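Local coordinates for protein SAM-dependent O-methyltransferase (Thermotoga maritima, PDB 1O54) that probably methylates N1 of adenosine 58 in tRNA, using S-adenosyl-L-methionine as the methyl donor and working as a homotetramer, at residues 144-147 against 148-151; 189-192 against 193-196. All blocks are in the same frame, centred on the assembly; numbering follows the deposited sequence. Where two conformers were deposited one is given.

Contact 1: 144-147 against 148-151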
# COMPACT_ATOMS: atom_id res chain seq x y z
N GLU A 144 -25.70 -6.74 -22.54
CA GLU A 144 -26.15 -5.57 -21.81
C GLU A 144 -27.61 -5.38 -22.03
O GLU A 144 -28.01 -4.85 -23.06
CB GLU A 144 -25.41 -4.34 -22.28
CG GLU A 144 -25.83 -3.05 -21.61
CD GLU A 144 -25.68 -3.12 -20.12
OE1 GLU A 144 -24.54 -2.96 -19.61
OE2 GLU A 144 -26.71 -3.37 -19.45
N LYS A 145 -28.39 -5.82 -21.06
CA LYS A 145 -29.85 -5.72 -21.12
C LYS A 145 -30.37 -4.28 -20.99
O LYS A 145 -31.52 -4.00 -21.33
CB LYS A 145 -30.48 -6.59 -20.01
CG LYS A 145 -30.12 -6.16 -18.59
CD LYS A 145 -30.76 -7.07 -17.55
CE LYS A 145 -30.19 -6.78 -16.17
NZ LYS A 145 -30.87 -7.57 -15.10
N ARG A 146 -29.55 -3.37 -20.46
CA ARG A 146 -29.96 -1.96 -20.34
C ARG A 146 -29.74 -1.24 -21.66
O ARG A 146 -28.62 -0.93 -22.02
CB ARG A 146 -29.20 -1.27 -19.21
CG ARG A 146 -29.39 -1.89 -17.84
CD ARG A 146 -28.38 -1.37 -16.83
NE ARG A 146 -27.00 -1.73 -17.21
CZ ARG A 146 -25.91 -1.22 -16.65
NH1 ARG A 146 -26.00 -0.34 -15.66
NH2 ARG A 146 -24.71 -1.61 -17.06
N GLU A 147 -30.82 -0.98 -22.39
CA GLU A 147 -30.73 -0.37 -23.72
C GLU A 147 -29.91 0.91 -23.73
O GLU A 147 -29.12 1.15 -24.66
CB GLU A 147 -32.15 -0.07 -24.28
CG GLU A 147 -32.12 0.71 -25.59
CD GLU A 147 -33.49 0.86 -26.24
OE1 GLU A 147 -34.49 0.52 -25.59
OE2 GLU A 147 -33.54 1.33 -27.40
N GLU A 148 -30.09 1.77 -22.72
CA GLU A 148 -29.34 3.03 -22.71
C GLU A 148 -27.82 2.81 -22.66
O GLU A 148 -27.07 3.51 -23.32
CB GLU A 148 -29.81 3.98 -21.60
CG GLU A 148 -29.52 3.59 -20.16
CD GLU A 148 -29.69 4.78 -19.21
OE1 GLU A 148 -28.69 5.24 -18.62
OE2 GLU A 148 -30.82 5.29 -19.09
N PHE A 149 -27.39 1.82 -21.89
CA PHE A 149 -25.95 1.49 -21.85
C PHE A 149 -25.51 0.71 -23.10
O PHE A 149 -24.40 0.89 -23.56
CB PHE A 149 -25.59 0.74 -20.58
CG PHE A 149 -25.65 1.59 -19.36
CD1 PHE A 149 -24.62 2.48 -19.06
CD2 PHE A 149 -26.77 1.57 -18.54
CE1 PHE A 149 -24.72 3.32 -17.93
CE2 PHE A 149 -26.86 2.41 -17.42
CZ PHE A 149 -25.84 3.26 -17.12
N ALA A 150 -26.37 -0.14 -23.66
CA ALA A 150 -26.02 -0.80 -24.92
C ALA A 150 -25.70 0.24 -25.98
O ALA A 150 -24.73 0.13 -26.72
CB ALA A 150 -27.11 -1.73 -25.38
N LYS A 151 -26.50 1.31 -26.01
CA LYS A 151 -26.32 2.33 -27.05
C LYS A 151 -25.13 3.23 -26.72
O LYS A 151 -24.39 3.62 -27.63
CB LYS A 151 -27.64 3.10 -27.28
CG LYS A 151 -28.74 2.20 -27.90
CD LYS A 151 -29.92 2.94 -28.45
CE LYS A 151 -30.95 2.00 -29.16
NZ LYS A 151 -30.82 1.97 -30.66
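Arg-146 lays its guanidinium over one face of the Phe-149 ring, a stacked cation-pi pair in which Arg-146 NH1 comes to 3.4 Å from Phe-149 CE2. The fit is off-centre: the planes are tilted by 26°, and the guanidinium sits over the CD2-CE2 side of the ring rather than its middle. A bend at chi3 (-63°) folds the arginine back, which lets the same flat group also grip Glu-144 side-on. Arg-146 NE donates to Glu-144 OE2 over 2.8 Å and Arg-146 NH2 to Glu-144 OE1 over 2.9 Å, a salt bridge. Both oxygens lie near the guanidinium plane, although NE approaches OE2 from above the carboxylate plane. The anti lone pair of OE2 takes the backbone N of Arg-146 as well, while OE1 accepts the amides of Val-121 and Gly-122. The inner side of the contact is tight: Glu-144 CG packs 3.6 Å from Ala-150 N, which bonds to the O of Arg-146, the N-cap residue of helix 147-159. On the solvent side the fit is looser. The Glu-147 and Lys-151 chains lie alongside each other in the same direction, but Glu-147 OE2 is 4.3 Å from Lys-151 NZ, too far for a salt bridge, and meets the methylene CE instead. Glu-144, just past the end of strand 139-143, is predicted to bind S-adenosyl-L-methionine, as an acidic residue at this place often does in class I methyltransferases. Arg-146 would act as a second-shell residue that helps hold the carboxylate, and the Phe-149 ring against its guanidinium would in turn steady the arginine.

Contact 2: 189-192 against 193-196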
# COMPACT_ATOMS: atom_id res chain seq x y z
N VAL A 189 -21.51 -7.22 -12.50
CA VAL A 189 -22.96 -7.08 -12.22
C VAL A 189 -23.08 -6.84 -10.73
O VAL A 189 -22.12 -7.07 -9.99
CB VAL A 189 -23.77 -8.32 -12.62
CG1 VAL A 189 -23.69 -8.59 -14.12
CG2 VAL A 189 -23.28 -9.53 -11.88
N PRO A 190 -24.21 -6.34 -10.25
CA PRO A 190 -24.32 -6.10 -8.80
C PRO A 190 -24.24 -7.38 -7.95
O PRO A 190 -23.89 -7.33 -6.76
CB PRO A 190 -25.71 -5.44 -8.67
CG PRO A 190 -26.05 -4.95 -10.04
CD PRO A 190 -25.42 -5.92 -10.99
N ASP A 191 -24.60 -8.52 -8.53
CA ASP A 191 -24.81 -9.75 -7.78
C ASP A 191 -24.21 -10.94 -8.51
O ASP A 191 -24.93 -11.84 -8.97
CB ASP A 191 -26.30 -9.96 -7.49
CG ASP A 191 -27.16 -9.98 -8.75
OD1 ASP A 191 -26.80 -9.32 -9.75
OD2 ASP A 191 -28.21 -10.67 -8.78
N PRO A 192 -22.89 -10.93 -8.66
CA PRO A 192 -22.22 -11.95 -9.47
C PRO A 192 -22.49 -13.39 -9.06
O PRO A 192 -22.56 -14.26 -9.92
CB PRO A 192 -20.73 -11.57 -9.36
CG PRO A 192 -20.66 -10.74 -8.09
CD PRO A 192 -21.93 -9.93 -8.12
N TRP A 193 -22.69 -13.65 -7.77
CA TRP A 193 -23.01 -15.00 -7.28
C TRP A 193 -24.25 -15.63 -7.95
O TRP A 193 -24.38 -16.86 -8.06
CB TRP A 193 -23.17 -15.00 -5.75
CG TRP A 193 -24.07 -13.95 -5.27
CD1 TRP A 193 -25.42 -14.07 -5.09
CD2 TRP A 193 -23.74 -12.61 -4.91
NE1 TRP A 193 -25.95 -12.87 -4.67
CE2 TRP A 193 -24.93 -11.96 -4.54
CE3 TRP A 193 -22.55 -11.86 -4.88
CZ2 TRP A 193 -24.98 -10.62 -4.15
CZ3 TRP A 193 -22.58 -10.55 -4.48
CH2 TRP A 193 -23.79 -9.93 -4.12
N ASN A 194 -25.17 -14.80 -8.43
CA ASN A 194 -26.35 -15.30 -9.11
C ASN A 194 -26.13 -15.73 -10.57
O ASN A 194 -27.06 -16.24 -11.19
CB ASN A 194 -27.48 -14.27 -9.03
CG ASN A 194 -28.06 -14.16 -7.63
OD1 ASN A 194 -28.08 -15.14 -6.89
ND2 ASN A 194 -28.49 -12.98 -7.27
N TYR A 195 -24.93 -15.51 -11.11
CA TYR A 195 -24.64 -15.81 -12.51
C TYR A 195 -23.47 -16.77 -12.74
O TYR A 195 -23.21 -17.14 -13.90
CB TYR A 195 -24.42 -14.51 -13.24
CG TYR A 195 -25.65 -13.64 -13.17
CD1 TYR A 195 -25.74 -12.58 -12.26
CD2 TYR A 195 -26.76 -13.91 -13.97
CE1 TYR A 195 -26.84 -11.81 -12.19
CE2 TYR A 195 -27.88 -13.14 -13.88
CZ TYR A 195 -27.93 -12.08 -13.00
OH TYR A 195 -29.09 -11.32 -12.94
N ILE A 196 -22.82 -17.21 -11.68
CA ILE A 196 -21.61 -18.02 -11.81
C ILE A 196 -21.88 -19.35 -12.53
O ILE A 196 -21.05 -19.78 -13.34
CB ILE A 196 -20.96 -18.30 -10.45
CG1 ILE A 196 -20.61 -17.02 -9.70
CG2 ILE A 196 -19.71 -19.16 -10.61
CD1 ILE A 196 -19.77 -16.08 -10.43
O HOH W 1 -30.07 -10.91 -10.65
O HOH W 2 -28.00 -8.62 -11.97
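Asp-191 and Asn-194 are joined by two hydrogen bonds, one through the side chains and one through the backbone. Asn-194 ND2 reaches OD2 of Asp-191 over 2.8 Å, nearly straight at 168°, arriving on the anti side of the carboxylate with the amide plane turned almost square to it. The backbone bond, Asn-194 N to Asp-191 O, is followed by Tyr-195 N to Pro-192 O, so that successive i+3 to i bonds wind the chain toward helix 196-202. Water forms the second kind of link: one molecule joins Asp-191 OD2 to Tyr-195 OH, another joins Asp-191 OD1 to the same hydroxyl, and Asp-191 OD1 lies in the plane of the tyrosine ring, at its edge, 3.5 Å from Tyr-195 CE1. Most of the apolar packing involves Trp-193. With chi1 at 50° its indole folds back over the preceding residues, giving a CH-pi contact from Asp-191 CA, 3.8 Å from the centroid of the six-membered ring of Trp-193, while Trp-193 CZ3 packs 3.7 Å from Pro-192 CD. Were Trp-193 cut back to an alanine, Asp-191 CA would lose its CH-pi partner and Pro-192 CD one neighbour, and a gap would probably open against Glu-221 and Thr-222 of helix 216-228. The Asp-191 carboxylate is thus held by an amide and two donating waters, which would steady the loop that follows strand 182-187, the place of motif IV in class I methyltransferases.

Contact 1 comes first along the chain, at the step from strand 139-143 into helix 147-159, and contact 2 follows at the step from strand 182-187 toward helix 196-202. Both lie at the C-terminal ends of parallel strands of the one mixed sheet, with strand 115-119 pairing with both of their strands. Their centres are about 18 Å apart, and the nearest atoms, about 5 Å apart, do not touch. This edge of a Rossmann-like sheet is where class I methyltransferases hold their cofactor. Glu-144 in contact 1 and Asp-188, just ahead of contact 2, are both predicted to bind S-adenosyl-L-methionine, so the two turns probably shape different sides of one pocket.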